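Local coordinates for flavodoxin (Bacteroides uniformis, PDB 4J8P), which binds flavin mononucleotide and, as a member of the flavodoxin family, probably serves in electron transfer, at residues N125-K128 against E129-N133. Sequence-based numbering, arbitrary orientation.
Sequences NAEK and ELQTN
Q131 faces both K128 and E127 along one side of the helix, and its side-chain amide is used at both ends. OE1 accepts a hydrogen bond of 2.8 Å from NZ of K128, which lies in the carbonyl plane on a lone pair. The lysine gets there by bending at chi2 and chi3 (60° and 52°), which curls its chain back so that CD and CE also pass close to OE1. At the other end NE2 donates to a water at 2.9 Å, and that water donates in turn to OE2 of E127; NE2 also lies 3.5 Å from CG of E127. The same OE2 accepts a bond from the backbone N of G142, so two donors serve this carboxylate oxygen. A leucine in place of Q131 would probably leave the lysine ammonium without this acceptor and the water without the group that donates to it.

The next residue, T132, lies one turn on from K128 and grips its carbonyl oxygen twice: N and OG1 of T132 both donate to K128 O, at 2.9 and 2.8 Å, from opposite faces of the carbonyl plane. Having OG1 anti to its own carbonyl carbon (chi1 -56°) turns the hydroxyl back toward this acceptor. Elsewhere E129 N, L130 N and Q131 N donate to the carbonyls of N125, A126 and E127, while ND2 of N125 donates to N92 O. A126 and L130 turn inward onto F87 of the sheet. The arrangement exemplifies i-to-i+3 and i-to-i+4 side-chain pairing on an amphipathic alpha-helix, here helix 124-133, the crossover of a beta-alpha-beta unit in the five-stranded parallel flavodoxin fold.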
# COMPACT_ATOMS: atom_id res chain seq x y z
N ASN A 125 -10.71 6.36 -5.64
CA ASN A 125 -9.98 6.42 -6.91
C ASN A 125 -8.72 5.57 -6.90
O ASN A 125 -8.42 4.88 -7.90
CB ASN A 125 -9.65 7.86 -7.24
CG ASN A 125 -9.10 8.02 -8.62
OD1 ASN A 125 -9.83 7.89 -9.61
ND2 ASN A 125 -7.78 8.27 -8.71
N ALA A 126 -7.96 5.64 -5.81
CA ALA A 126 -6.70 4.88 -5.73
C ALA A 126 -6.97 3.39 -5.89
O ALA A 126 -6.32 2.69 -6.67
CB ALA A 126 -6.05 5.14 -4.39
N GLU A 127 -8.00 2.92 -5.17
CA GLU A 127 -8.39 1.52 -5.27
C GLU A 127 -8.87 1.18 -6.70
O GLU A 127 -8.53 0.12 -7.25
CB GLU A 127 -9.53 1.32 -4.26
CG GLU A 127 -10.25 0.02 -4.40
CD GLU A 127 -11.28 -0.18 -3.30
OE1 GLU A 127 -12.15 0.70 -3.09
OE2 GLU A 127 -11.26 -1.28 -2.72
N LYS A 128 -9.75 2.02 -7.29
CA LYS A 128 -10.25 1.70 -8.63
C LYS A 128 -9.11 1.64 -9.66
O LYS A 128 -9.10 0.77 -10.53
CB LYS A 128 -11.27 2.76 -9.05
CG LYS A 128 -12.10 2.33 -10.29
CD LYS A 128 -12.92 1.00 -10.09
CE LYS A 128 -13.79 0.97 -8.85
NZ LYS A 128 -14.36 -0.41 -8.61
N GLU A 129 -8.14 2.57 -9.57
CA GLU A 129 -7.02 2.53 -10.52
C GLU A 129 -6.21 1.25 -10.34
O GLU A 129 -5.81 0.65 -11.33
CB GLU A 129 -6.13 3.77 -10.36
CG GLU A 129 -6.78 5.01 -10.93
CD GLU A 129 -6.55 5.22 -12.42
OE1 GLU A 129 -5.83 4.42 -13.05
OE2 GLU A 129 -7.05 6.25 -12.93
N LEU A 130 -6.00 0.78 -9.07
CA LEU A 130 -5.27 -0.48 -8.89
C LEU A 130 -6.05 -1.65 -9.49
O LEU A 130 -5.46 -2.52 -10.14
CB LEU A 130 -5.00 -0.74 -7.41
CG LEU A 130 -3.95 0.17 -6.74
CD1 LEU A 130 -3.94 -0.11 -5.23
CD2 LEU A 130 -2.52 -0.12 -7.28
N GLN A 131 -7.38 -1.70 -9.24
CA GLN A 131 -8.17 -2.81 -9.79
C GLN A 131 -8.10 -2.83 -11.32
O GLN A 131 -8.03 -3.90 -11.93
CB GLN A 131 -9.64 -2.65 -9.38
CG GLN A 131 -9.88 -2.80 -7.87
CD GLN A 131 -11.29 -2.39 -7.50
OE1 GLN A 131 -12.08 -1.96 -8.35
NE2 GLN A 131 -11.68 -2.57 -6.24
N THR A 132 -8.21 -1.64 -11.93
CA THR A 132 -8.25 -1.52 -13.40
C THR A 132 -6.88 -1.89 -14.01
O THR A 132 -6.82 -2.52 -15.08
CB THR A 132 -8.71 -0.08 -13.78
OG1 THR A 132 -9.97 0.20 -13.16
CG2 THR A 132 -8.85 0.13 -15.32
N ASN A 133 -5.79 -1.53 -13.34
CA ASN A 133 -4.46 -1.82 -13.88
C ASN A 133 -4.06 -3.27 -13.68
O ASN A 133 -3.24 -3.79 -14.47
CB ASN A 133 -3.43 -0.91 -13.25
CG ASN A 133 -2.24 -0.77 -14.18
OD1 ASN A 133 -2.39 -0.38 -15.34
ND2 ASN A 133 -1.08 -1.20 -13.73
O HOH W 1 -10.02 -3.34 -3.95